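Local atomic coordinates of peptidase M28 (Shewanella amazonensis SB2B, PDB entry 3IIB), a protein that probably acts as a zinc-dependent carboxypeptidase or dipeptidase of family M28, with two zinc ions bound in its active site. Residues W73-A78 with W261-G266; S84-P89 with L213-E218; D346-P351 with V435-L440; N369-G374 with V387-Q392. One frame throughout, in Å; residues are numbered along the deposited sequence.

Overall arrangement
Following the chain from its N terminus, strand 62-84 supplies the first half of contact 1, and the turn that ends this strand opens contact 2. That contact closes first, where residues 213-218 leave helix 203-213; contact 1 closes later, at 261-266, so the smaller loop lies wholly within the larger. Both reach the large mixed sheet and the second subunit. Contacts 3 and 4 follow in series, across the chain's centre. Contact 3 joins helix 346-355 to the tail 435-440 after helix 413-432. Within its loop, contact 4 opens and closes between 369 and 392, packing a loop on strand 387-392, and the two touch through His349 and Asn369.

Contact 1. Residues W73-A78 with W261-G266; sequences WRRGIA and WDEGTG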
loop_
_atom_site.group_PDB
_atom_site.type_symbol
_atom_site.label_atom_id
_atom_site.label_comp_id
_atom_site.label_asym_id
_atom_site.label_seq_id
_atom_site.Cartn_x
_atom_site.Cartn_y
_atom_site.Cartn_z
ATOM N N TRP A 73 -17.958 2.102 -19.255
ATOM C CA TRP A 73 -16.580 2.507 -19.470
ATOM C C TRP A 73 -15.678 1.373 -18.986
ATOM O O TRP A 73 -15.856 0.841 -17.895
ATOM C CB TRP A 73 -16.279 3.789 -18.685
ATOM C CG TRP A 73 -14.866 4.289 -18.764
ATOM C CD1 TRP A 73 -14.321 5.098 -19.739
ATOM C CD2 TRP A 73 -13.828 4.079 -17.802
ATOM N NE1 TRP A 73 -13.011 5.364 -19.453
ATOM C CE2 TRP A 73 -12.673 4.751 -18.276
ATOM C CE3 TRP A 73 -13.745 3.365 -16.608
ATOM C CZ2 TRP A 73 -11.441 4.734 -17.580
ATOM C CZ3 TRP A 73 -12.515 3.362 -15.924
ATOM C CH2 TRP A 73 -11.398 4.054 -16.415
ATOM N N ARG A 74 -14.698 1.037 -19.815
ATOM C CA ARG A 74 -13.735 -0.043 -19.553
ATOM C C ARG A 74 -12.330 0.538 -19.469
ATOM O O ARG A 74 -11.900 1.268 -20.361
ATOM C CB ARG A 74 -13.819 -1.114 -20.640
ATOM C CG ARG A 74 -15.232 -1.739 -20.787
ATOM N N ARG A 75 -11.635 0.180 -18.397
ATOM C CA ARG A 75 -10.305 0.584 -18.105
ATOM C C ARG A 75 -9.338 -0.353 -18.832
ATOM O O ARG A 75 -9.470 -1.581 -18.757
ATOM C CB ARG A 75 -10.066 0.444 -16.606
ATOM C CG ARG A 75 -8.724 0.935 -16.123
ATOM C CD ARG A 75 -8.550 0.593 -14.628
ATOM N NE ARG A 75 -9.608 1.182 -13.809
ATOM C CZ ARG A 75 -9.691 2.470 -13.458
ATOM N NH1 ARG A 75 -8.734 3.307 -13.796
ATOM N NH2 ARG A 75 -10.725 2.916 -12.742
ATOM N N GLY A 76 -8.398 0.218 -19.545
ATOM C CA GLY A 76 -7.348 -0.587 -20.147
ATOM C C GLY A 76 -6.057 -0.381 -19.370
ATOM O O GLY A 76 -6.049 -0.245 -18.129
ATOM N N ILE A 77 -4.970 -0.319 -20.130
ATOM C CA ILE A 77 -3.632 -0.139 -19.581
ATOM C C ILE A 77 -3.444 1.259 -18.976
ATOM O O ILE A 77 -4.073 2.235 -19.388
ATOM C CB ILE A 77 -2.558 -0.410 -20.701
ATOM C CG1 ILE A 77 -1.171 -0.691 -20.107
ATOM C CG2 ILE A 77 -2.488 0.740 -21.693
ATOM C CD1 ILE A 77 -0.071 -0.703 -21.153
ATOM N N ALA A 78 -2.590 1.357 -17.968
ATOM C CA ALA A 78 -2.194 2.640 -17.401
ATOM C C ALA A 78 -0.696 2.516 -17.120
ATOM O O ALA A 78 -0.275 1.697 -16.306
ATOM C CB ALA A 78 -2.967 2.941 -16.119
ATOM N N TRP A 261 -15.626 0.799 -7.459
ATOM C CA TRP A 261 -14.540 0.880 -8.468
ATOM C C TRP A 261 -13.892 -0.506 -8.663
ATOM O O TRP A 261 -14.206 -1.488 -7.925
ATOM C CB TRP A 261 -13.549 2.010 -8.159
ATOM C CG TRP A 261 -14.223 3.318 -8.511
ATOM C CD1 TRP A 261 -14.877 4.135 -7.659
ATOM C CD2 TRP A 261 -14.489 3.812 -9.830
ATOM N NE1 TRP A 261 -15.458 5.186 -8.342
ATOM C CE2 TRP A 261 -15.253 4.998 -9.685
ATOM C CE3 TRP A 261 -14.162 3.366 -11.122
ATOM C CZ2 TRP A 261 -15.678 5.746 -10.776
ATOM C CZ3 TRP A 261 -14.573 4.115 -12.210
ATOM C CH2 TRP A 261 -15.319 5.291 -12.037
ATOM N N ASP A 262 -13.030 -0.576 -9.672
ATOM C CA ASP A 262 -12.733 -1.851 -10.288
ATOM C C ASP A 262 -11.392 -2.460 -9.934
ATOM O O ASP A 262 -11.119 -3.577 -10.385
ATOM C CB ASP A 262 -12.870 -1.754 -11.832
ATOM C CG ASP A 262 -12.150 -0.582 -12.433
ATOM O OD1 ASP A 262 -12.078 0.533 -11.841
ATOM O OD2 ASP A 262 -11.645 -0.732 -13.571
ATOM N N GLU A 263 -10.548 -1.729 -9.198
ATOM C CA GLU A 263 -9.153 -2.171 -8.967
ATOM C C GLU A 263 -8.883 -2.837 -7.623
ATOM O O GLU A 263 -7.852 -3.528 -7.481
ATOM C CB GLU A 263 -8.168 -1.021 -9.206
ATOM C CG GLU A 263 -8.351 -0.378 -10.598
ATOM C CD GLU A 263 -7.115 0.376 -11.042
ATOM O OE1 GLU A 263 -6.823 1.384 -10.407
ATOM O OE2 GLU A 263 -6.452 -0.041 -12.032
ATOM N N GLY A 264 -9.759 -2.610 -6.637
ATOM C CA GLY A 264 -9.748 -3.357 -5.353
ATOM C C GLY A 264 -10.823 -4.440 -5.362
ATOM O O GLY A 264 -11.118 -5.051 -6.407
ATOM N N THR A 265 -11.425 -4.694 -4.205
ATOM C CA THR A 265 -12.595 -5.549 -4.173
ATOM C C THR A 265 -13.808 -4.804 -3.588
ATOM O O THR A 265 -14.742 -5.427 -3.136
ATOM C CB THR A 265 -12.343 -6.844 -3.346
ATOM O OG1 THR A 265 -12.013 -6.465 -1.996
ATOM C CG2 THR A 265 -11.221 -7.680 -3.965
ATOM N N GLY A 266 -13.752 -3.474 -3.528
ATOM C CA GLY A 266 -14.854 -2.697 -3.023
ATOM C C GLY A 266 -15.250 -3.068 -1.621
ATOM O O GLY A 266 -16.438 -3.057 -1.289
HETATM O O HOH W 1 -12.887 -1.199 -16.166
#
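Arg75 reaches from strand 62-84 to Asp262 and Glu263, in the loop between strand 247-257 and helix 267-285 of the M28 peptidase fold, and forms a salt-bridge network. Its CG stands anti to the backbone N (chi1 -176°); the chain runs straight to CD, then bends at chi3 to bring NE toward Asp262, which the guanidinium grips side-on. Arg75 NE bonds OD2 of Asp262 at 2.8 Å, met on its syn side but somewhat out of the carboxylate plane. NH2 of Arg75 bonds OD1 of Asp262 at 2.9 Å through the syn lone pair, so each oxygen has its own nitrogen. The Glu263 carboxylate stacks over one guanidinium face, offset toward the rim, in a long salt bridge with no N-H pointing at the oxygen; its OE1 bonds Thr93. On the opposite face CH2 of Trp73 sits over the centre, 3.7 Å above the plane. Hydrogen bonds from NH1 to Ala94 and NH2 to Thr184 help to fix the group's rotation. An alanine in place of Arg75 would probably leave the Asp262 carboxylate without its two-pronged partner and open a gap between Trp73 and Glu263. Trp261, whose ring packs edge-to-face on the zinc ligand His402, brings this network close to the metal site; its CE3 lies 3.8 Å from Arg75 NH2. One water accepts from Arg75 N and donates to Asp262 OD2, 2.9 Å from each.

Contact 2. Residues S84-P89 with L213-E218; sequences SPFPQP and LKRDKE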
loop_
_atom_site.group_PDB
_atom_site.type_symbol
_atom_site.label_atom_id
_atom_site.label_comp_id
_atom_site.label_asym_id
_atom_site.label_seq_id
_atom_site.Cartn_x
_atom_site.Cartn_y
_atom_site.Cartn_z
ATOM N N SER A 84 12.263 13.126 -17.669
ATOM C CA SER A 84 13.307 14.055 -17.287
ATOM C C SER A 84 12.793 14.969 -16.173
ATOM O O SER A 84 11.602 15.227 -16.075
ATOM C CB SER A 84 13.799 14.865 -18.500
ATOM O OG SER A 84 12.765 15.653 -19.029
ATOM N N PRO A 85 13.711 15.460 -15.305
ATOM C CA PRO A 85 15.191 15.360 -15.338
ATOM C C PRO A 85 15.810 13.972 -14.991
ATOM O O PRO A 85 16.871 13.642 -15.490
ATOM C CB PRO A 85 15.610 16.382 -14.306
ATOM C CG PRO A 85 14.454 16.457 -13.337
ATOM C CD PRO A 85 13.235 16.205 -14.134
ATOM N N PHE A 86 15.146 13.200 -14.131
ATOM C CA PHE A 86 15.677 11.944 -13.626
ATOM C C PHE A 86 14.648 10.874 -13.951
ATOM O O PHE A 86 13.560 10.849 -13.337
ATOM C CB PHE A 86 15.853 12.022 -12.108
ATOM C CG PHE A 86 16.590 13.253 -11.656
ATOM C CD1 PHE A 86 17.898 13.483 -12.080
ATOM C CD2 PHE A 86 15.964 14.209 -10.863
ATOM C CE1 PHE A 86 18.563 14.609 -11.696
ATOM C CE2 PHE A 86 16.650 15.329 -10.467
ATOM C CZ PHE A 86 17.927 15.538 -10.890
ATOM N N PRO A 87 14.975 9.989 -14.904
ATOM C CA PRO A 87 13.921 9.107 -15.349
ATOM C C PRO A 87 13.508 8.125 -14.254
ATOM O O PRO A 87 14.358 7.492 -13.651
ATOM C CB PRO A 87 14.566 8.368 -16.522
ATOM C CG PRO A 87 15.644 9.225 -16.975
ATOM C CD PRO A 87 16.165 9.898 -15.778
ATOM N N GLN A 88 12.213 7.960 -14.048
ATOM C CA GLN A 88 11.698 7.070 -13.039
ATOM C C GLN A 88 10.285 6.606 -13.362
ATOM O O GLN A 88 9.505 7.364 -13.938
ATOM C CB GLN A 88 11.607 7.810 -11.713
ATOM C CG GLN A 88 12.900 8.184 -11.107
ATOM C CD GLN A 88 12.886 8.170 -9.624
ATOM O OE1 GLN A 88 12.253 7.333 -9.032
ATOM N NE2 GLN A 88 13.689 9.049 -8.995
ATOM N N PRO A 89 9.902 5.423 -12.867
ATOM C CA PRO A 89 8.515 4.941 -12.979
ATOM C C PRO A 89 7.552 5.712 -12.089
ATOM O O PRO A 89 7.943 6.221 -11.023
ATOM C CB PRO A 89 8.596 3.490 -12.475
ATOM C CG PRO A 89 10.037 3.140 -12.450
ATOM C CD PRO A 89 10.757 4.423 -12.213
ATOM N N LEU A 213 10.825 19.420 -9.131
ATOM C CA LEU A 213 10.434 20.791 -9.366
ATOM C C LEU A 213 11.137 21.725 -8.408
ATOM O O LEU A 213 11.510 22.828 -8.792
ATOM C CB LEU A 213 8.922 20.966 -9.252
ATOM C CG LEU A 213 8.100 20.252 -10.341
ATOM C CD1 LEU A 213 6.604 20.289 -9.932
ATOM C CD2 LEU A 213 8.328 20.845 -11.734
ATOM N N LYS A 214 11.327 21.279 -7.169
ATOM C CA LYS A 214 12.024 22.082 -6.155
ATOM C C LYS A 214 13.490 22.281 -6.506
ATOM O O LYS A 214 14.130 23.170 -5.947
ATOM C CB LYS A 214 11.922 21.468 -4.740
ATOM C CG LYS A 214 10.603 21.722 -4.036
ATOM C CD LYS A 214 10.663 21.357 -2.552
ATOM N N ARG A 215 14.018 21.467 -7.417
ATOM C CA ARG A 215 15.368 21.643 -7.910
ATOM C C ARG A 215 15.430 22.615 -9.096
ATOM O O ARG A 215 16.475 22.729 -9.744
ATOM C CB ARG A 215 15.955 20.294 -8.320
ATOM C CG ARG A 215 16.339 19.435 -7.121
ATOM C CD ARG A 215 16.391 17.947 -7.538
ATOM N NE ARG A 215 17.159 17.107 -6.625
ATOM C CZ ARG A 215 16.723 16.643 -5.452
ATOM N NH1 ARG A 215 15.487 16.866 -5.017
ATOM N NH2 ARG A 215 17.512 15.874 -4.738
ATOM N N ASP A 216 14.325 23.330 -9.347
ATOM C CA ASP A 216 14.247 24.299 -10.439
ATOM C C ASP A 216 14.475 23.597 -11.777
ATOM O O ASP A 216 15.099 24.135 -12.676
ATOM C CB ASP A 216 15.222 25.467 -10.220
ATOM C CG ASP A 216 14.951 26.224 -8.927
ATOM O OD1 ASP A 216 13.767 26.455 -8.601
ATOM O OD2 ASP A 216 15.931 26.597 -8.238
ATOM N N LYS A 217 13.949 22.379 -11.882
ATOM C CA LYS A 217 13.958 21.621 -13.115
ATOM C C LYS A 217 12.520 21.532 -13.630
ATOM O O LYS A 217 11.580 21.431 -12.852
ATOM C CB LYS A 217 14.509 20.221 -12.890
ATOM C CG LYS A 217 15.960 20.173 -12.468
ATOM C CD LYS A 217 16.872 20.804 -13.508
ATOM C CE LYS A 217 18.159 21.353 -12.873
ATOM N NZ LYS A 217 19.045 20.261 -12.423
ATOM N N GLU A 218 12.360 21.588 -14.948
ATOM C CA GLU A 218 11.100 21.153 -15.566
ATOM C C GLU A 218 11.004 19.628 -15.608
ATOM O O GLU A 218 11.999 18.944 -15.852
ATOM C CB GLU A 218 10.969 21.724 -16.975
ATOM C CG GLU A 218 10.806 23.251 -16.918
ATOM C CD GLU A 218 10.407 23.865 -18.234
ATOM O OE1 GLU A 218 10.861 23.380 -19.286
ATOM O OE2 GLU A 218 9.638 24.836 -18.203
HETATM O O HOH W 2 13.230 18.177 -17.919
#
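The Phe86 ring carries Pro85 CB over the centre of one face, 4.0 Å above the plane, and meets Arg215 at its edge. There CE2 of Phe86 touches CD of Arg215 at 3.9 Å, near the ring plane. The two side chains cross at about a right angle, and the ring and guanidinium planes are 84° apart; the touching atom is the aliphatic CD, at the ring edge. Chi2 of Arg215 (158°) carries CD outward to that edge, and the chain stays extended to NE; beyond it the charged end turns to other partners, NH1 to the carbonyl of Ala211 and NH2 to Glu28 and Glu33 of the second subunit in salt bridges. Pro85, which follows a cis peptide bond, presents the other apolar surface. Its CG lies 3.8 Å from CB of Lys217, the two side chains passing at a slant, and its CD approaches the carbonyl O of Glu218 at 3.5 Å. No direct hydrogen bond joins the segments, but a water bonds Ser84 OG at 2.8 Å and sits close, rather short for a bond, to Glu218 O. The type I turn from Leu213 to Asp216, closed by Asp216 N to Leu213 O, carries the chain out of helix 203-213 and places Arg215 beside the ring. The contact thus packs the turn between strands 62-84 and 88-94 against the link from helix 203-213 to strand 220-242, with Met212 of that helix touching both Pro85 and Phe86, at a surface where the second subunit also packs on Phe86.

Contact 3. Residues D346-P351 with V435-L440; sequences DTAHSP and VELRPL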
loop_
_atom_site.group_PDB
_atom_site.type_symbol
_atom_site.label_atom_id
_atom_site.label_comp_id
_atom_site.label_asym_id
_atom_site.label_seq_id
_atom_site.Cartn_x
_atom_site.Cartn_y
_atom_site.Cartn_z
ATOM N N ASP A 346 -38.645 20.370 13.010
ATOM C CA ASP A 346 -38.131 21.015 14.190
ATOM C C ASP A 346 -38.713 20.359 15.460
ATOM O O ASP A 346 -37.978 20.137 16.434
ATOM C CB ASP A 346 -38.429 22.516 14.185
ATOM C CG ASP A 346 -37.557 23.290 13.181
ATOM O OD1 ASP A 346 -36.445 22.801 12.852
ATOM O OD2 ASP A 346 -38.010 24.375 12.750
ATOM N N THR A 347 -40.013 20.035 15.437
ATOM C CA THR A 347 -40.692 19.478 16.611
ATOM C C THR A 347 -40.372 17.985 16.845
ATOM O O THR A 347 -40.719 17.444 17.884
ATOM C CB THR A 347 -42.218 19.630 16.536
ATOM O OG1 THR A 347 -42.705 18.975 15.351
ATOM C CG2 THR A 347 -42.629 21.107 16.553
ATOM N N ALA A 348 -39.753 17.329 15.868
ATOM C CA ALA A 348 -39.288 15.951 15.989
ATOM C C ALA A 348 -37.847 15.827 16.493
ATOM O O ALA A 348 -37.451 14.750 16.875
ATOM C CB ALA A 348 -39.377 15.266 14.638
ATOM N N HIS A 349 -37.046 16.895 16.453
ATOM C CA HIS A 349 -35.603 16.765 16.685
ATOM C C HIS A 349 -35.282 16.230 18.079
ATOM O O HIS A 349 -34.562 15.249 18.206
ATOM C CB HIS A 349 -34.907 18.094 16.481
ATOM C CG HIS A 349 -33.412 18.028 16.559
ATOM N ND1 HIS A 349 -32.654 19.094 16.988
ATOM C CD2 HIS A 349 -32.531 17.059 16.204
ATOM C CE1 HIS A 349 -31.374 18.778 16.918
ATOM N NE2 HIS A 349 -31.272 17.546 16.450
ATOM N N SER A 350 -35.755 16.887 19.132
ATOM C CA SER A 350 -35.447 16.401 20.463
ATOM C C SER A 350 -36.044 14.990 20.667
ATOM O O SER A 350 -35.391 14.144 21.235
ATOM C CB SER A 350 -35.900 17.387 21.517
ATOM O OG SER A 350 -35.175 18.594 21.388
ATOM N N PRO A 351 -37.273 14.735 20.163
ATOM C CA PRO A 351 -37.805 13.346 20.299
ATOM C C PRO A 351 -36.964 12.269 19.671
ATOM O O PRO A 351 -36.760 11.247 20.305
ATOM C CB PRO A 351 -39.206 13.424 19.640
ATOM C CG PRO A 351 -39.643 14.772 20.005
ATOM C CD PRO A 351 -38.375 15.675 19.921
ATOM N N VAL A 435 -43.202 9.430 16.455
ATOM C CA VAL A 435 -42.877 10.821 16.218
ATOM C C VAL A 435 -43.265 11.211 14.796
ATOM O O VAL A 435 -42.944 10.515 13.826
ATOM C CB VAL A 435 -41.360 11.109 16.463
ATOM C CG1 VAL A 435 -41.055 12.610 16.328
ATOM C CG2 VAL A 435 -40.942 10.554 17.874
ATOM N N GLU A 436 -43.887 12.380 14.682
ATOM C CA GLU A 436 -44.158 12.965 13.386
ATOM C C GLU A 436 -42.913 13.668 12.899
ATOM O O GLU A 436 -42.470 14.624 13.509
ATOM C CB GLU A 436 -45.370 13.919 13.449
ATOM C CG GLU A 436 -45.590 14.656 12.158
ATOM C CD GLU A 436 -45.812 13.696 11.004
ATOM O OE1 GLU A 436 -46.797 12.944 11.064
ATOM O OE2 GLU A 436 -44.994 13.711 10.054
ATOM N N LEU A 437 -42.353 13.209 11.785
ATOM C CA LEU A 437 -41.081 13.732 11.293
ATOM C C LEU A 437 -41.191 14.873 10.260
ATOM O O LEU A 437 -40.191 15.509 9.916
ATOM C CB LEU A 437 -40.207 12.598 10.734
ATOM C CG LEU A 437 -39.868 11.421 11.658
ATOM C CD1 LEU A 437 -38.885 10.508 10.886
ATOM C CD2 LEU A 437 -39.283 11.932 13.014
ATOM N N ARG A 438 -42.399 15.144 9.802
ATOM C CA ARG A 438 -42.632 16.105 8.754
ATOM C C ARG A 438 -43.473 17.274 9.333
ATOM O O ARG A 438 -44.155 17.129 10.368
ATOM C CB ARG A 438 -43.357 15.408 7.603
ATOM C CG ARG A 438 -42.552 14.337 6.920
ATOM C CD ARG A 438 -43.346 13.731 5.832
ATOM N NE ARG A 438 -42.609 12.645 5.183
ATOM C CZ ARG A 438 -42.491 12.491 3.868
ATOM N NH1 ARG A 438 -43.092 13.329 3.045
ATOM N NH2 ARG A 438 -41.760 11.509 3.376
ATOM N N PRO A 439 -43.443 18.431 8.676
ATOM C CA PRO A 439 -42.655 18.777 7.524
ATOM C C PRO A 439 -41.229 19.147 7.879
ATOM O O PRO A 439 -40.957 19.634 8.981
ATOM C CB PRO A 439 -43.378 20.012 6.991
ATOM C CG PRO A 439 -43.821 20.716 8.222
ATOM C CD PRO A 439 -44.225 19.589 9.156
ATOM N N LEU A 440 -40.308 18.949 6.934
ATOM C CA LEU A 440 -38.927 19.378 7.112
ATOM C C LEU A 440 -38.858 20.890 7.080
ATOM O O LEU A 440 -39.488 21.512 6.222
ATOM C CB LEU A 440 -38.046 18.839 5.976
ATOM C CG LEU A 440 -37.993 17.329 5.817
ATOM C CD1 LEU A 440 -36.901 16.875 4.765
ATOM C CD2 LEU A 440 -37.765 16.694 7.163
HETATM O O HOH W 3 -40.441 21.629 10.807
HETATM O O HOH W 4 -43.348 16.279 15.571
#
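Ala348 and Leu437 bring their backbones to within 5.5 Å between CA atoms, where the early part of helix 346-355, kinked at Pro351, meets the irregular segment that follows helix 413-432. The methyl of Ala348 is at the centre of the contact. Its CB lies 3.6 Å from Val435 CG1 and 3.7 Å from Leu437 CD2, and it also rests against the carbonyl O of Glu436 at 3.4 Å. Val435 CG1, anti to the backbone N (chi1 -175°), reaches Ala348 and also Pro351 CB, and Val435 CG2 touches Pro351 CB at 3.8 Å. Leu437 starts off away from the helix, yet its CD2 comes back to the alanine; the side chain also packs on Tyr325 and Ile326 of strand 324-329. The end of Glu436 leads away from the helix and stays with its own segment, where OE2 accepts from Arg438 N at 3.0 Å through the anti lone pair. Beside the apolar patch two waters span the segments. One accepts from Asp346 N and donates to Pro439 O, and the other donates to Glu436 O while lying 2.8 Å from Thr347 OG1. A backbone bond from Leu437 ties the tail to Ala345. With no direct hydrogen bond between the two segments, the chemistry implies that small apolar groups set the fit and that water supplies the polar links between them.

Contact 4. Residues N369-G374 with V387-Q392; sequences NKASGG and VASLRQ
Val387 begins the strand 387-392, an outer member of a three-stranded mixed sheet, and turns its CG2 toward the loop 369-374 that precedes it. This branch stands between the backbone N and the carbonyl carbon and lies 3.8 Å from Gly373 N; a CB on that glycine would come tightly against it, and the positive phi of this residue also favours glycine. Ala388 points its methyl away, packing on Phe426 of helix 413-432, but its carbonyl O accepts from a water that in turn accepts from Gly374 N. Gly374 lies about 6 Å from the side chain of the zinc ligand Asp331, so the contact borders the metal site. Ser389 is the polar centre: OG takes a weak hydrogen bond from Gly373 N at 3.0 Å, bent to 131°, and also lies 3.6 Å from Ala371 CB. Arg391 bends at chi2, and its guanidinium lies over Ser389, whose CB is 3.5 Å above the centre of one face. NE forms a salt bridge with Asp341 of the neighbouring strand. Two waters at the guanidinium edge connect it to Ser372: one accepts from Arg391 NH2 and Ser372 N, and the other accepts from Arg391 NH1 and donates to Ser372 OG at 2.9 Å.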
loop_
_atom_site.group_PDB
_atom_site.type_symbol
_atom_site.label_atom_id
_atom_site.label_comp_id
_atom_site.label_asym_id
_atom_site.label_seq_id
_atom_site.Cartn_x
_atom_site.Cartn_y
_atom_site.Cartn_z
ATOM N N ASN A 369 -29.741 18.892 13.422
ATOM C CA ASN A 369 -30.945 18.701 12.571
ATOM C C ASN A 369 -30.743 19.277 11.180
ATOM O O ASN A 369 -31.657 19.836 10.575
ATOM C CB ASN A 369 -32.205 19.281 13.229
ATOM C CG ASN A 369 -33.482 18.700 12.662
ATOM O OD1 ASN A 369 -33.469 17.648 12.000
ATOM N ND2 ASN A 369 -34.606 19.406 12.878
ATOM N N LYS A 370 -29.514 19.136 10.697
ATOM C CA LYS A 370 -29.086 19.659 9.372
ATOM C C LYS A 370 -28.429 18.583 8.509
ATOM O O LYS A 370 -27.673 18.898 7.590
ATOM C CB LYS A 370 -28.126 20.840 9.582
ATOM N N ALA A 371 -28.711 17.313 8.789
ATOM C CA ALA A 371 -28.098 16.203 8.012
ATOM C C ALA A 371 -28.445 16.231 6.532
ATOM O O ALA A 371 -29.592 16.472 6.149
ATOM C CB ALA A 371 -28.503 14.848 8.597
ATOM N N SER A 372 -27.459 15.927 5.711
ATOM C CA SER A 372 -27.664 15.774 4.281
ATOM C C SER A 372 -28.218 14.397 3.928
ATOM O O SER A 372 -28.889 14.249 2.919
ATOM C CB SER A 372 -26.351 15.998 3.526
ATOM O OG SER A 372 -25.394 14.993 3.809
ATOM N N GLY A 373 -27.926 13.404 4.757
ATOM C CA GLY A 373 -28.102 12.021 4.405
ATOM C C GLY A 373 -26.951 11.578 3.515
ATOM O O GLY A 373 -26.270 12.386 2.862
ATOM N N GLY A 374 -26.745 10.278 3.472
ATOM C CA GLY A 374 -25.728 9.699 2.600
ATOM C C GLY A 374 -26.032 9.913 1.134
ATOM O O GLY A 374 -27.107 10.353 0.755
ATOM N N VAL A 387 -34.388 12.302 6.655
ATOM C CA VAL A 387 -33.247 11.444 6.625
ATOM C C VAL A 387 -32.464 11.571 7.926
ATOM O O VAL A 387 -32.712 12.462 8.721
ATOM C CB VAL A 387 -32.294 11.741 5.414
ATOM C CG1 VAL A 387 -33.018 11.461 4.057
ATOM C CG2 VAL A 387 -31.682 13.150 5.496
ATOM N N ALA A 388 -31.546 10.620 8.122
ATOM C CA ALA A 388 -30.518 10.697 9.150
ATOM C C ALA A 388 -29.156 10.419 8.522
ATOM O O ALA A 388 -29.053 9.715 7.495
ATOM C CB ALA A 388 -30.809 9.692 10.292
ATOM N N SER A 389 -28.119 11.001 9.122
ATOM C CA SER A 389 -26.727 10.698 8.790
ATOM C C SER A 389 -26.125 10.093 10.046
ATOM O O SER A 389 -25.949 10.771 11.080
ATOM C CB SER A 389 -25.963 11.951 8.400
ATOM O OG SER A 389 -26.333 12.416 7.108
ATOM N N LEU A 390 -25.809 8.813 9.946
ATOM C CA LEU A 390 -25.227 8.067 11.033
ATOM C C LEU A 390 -23.715 8.156 10.786
ATOM O O LEU A 390 -23.145 7.481 9.908
ATOM C CB LEU A 390 -25.765 6.629 11.026
ATOM C CG LEU A 390 -27.253 6.520 11.420
ATOM C CD1 LEU A 390 -28.132 6.616 10.156
ATOM C CD2 LEU A 390 -27.565 5.229 12.133
ATOM N N ARG A 391 -23.083 9.029 11.554
ATOM C CA ARG A 391 -21.738 9.504 11.220
ATOM C C ARG A 391 -20.711 8.449 11.604
ATOM O O ARG A 391 -20.576 8.138 12.772
ATOM C CB ARG A 391 -21.449 10.772 11.992
ATOM C CG ARG A 391 -22.406 11.942 11.694
ATOM C CD ARG A 391 -22.288 12.432 10.264
ATOM N NE ARG A 391 -23.114 13.622 10.024
ATOM C CZ ARG A 391 -23.299 14.196 8.836
ATOM N NH1 ARG A 391 -22.735 13.688 7.732
ATOM N NH2 ARG A 391 -24.068 15.284 8.745
ATOM N N GLN A 392 -19.954 7.954 10.616
ATOM C CA GLN A 392 -18.880 6.996 10.843
ATOM C C GLN A 392 -17.548 7.692 10.980
ATOM O O GLN A 392 -17.328 8.698 10.319
ATOM C CB GLN A 392 -18.764 6.047 9.663
ATOM C CG GLN A 392 -19.963 5.123 9.482
ATOM C CD GLN A 392 -19.772 4.194 8.345
ATOM O OE1 GLN A 392 -20.083 4.518 7.165
ATOM N NE2 GLN A 392 -19.223 3.032 8.648
HETATM O O HOH W 5 -24.565 16.641 6.283
HETATM O O HOH W 6 -22.817 14.689 5.190
HETATM O O HOH W 7 -27.529 8.586 5.614
#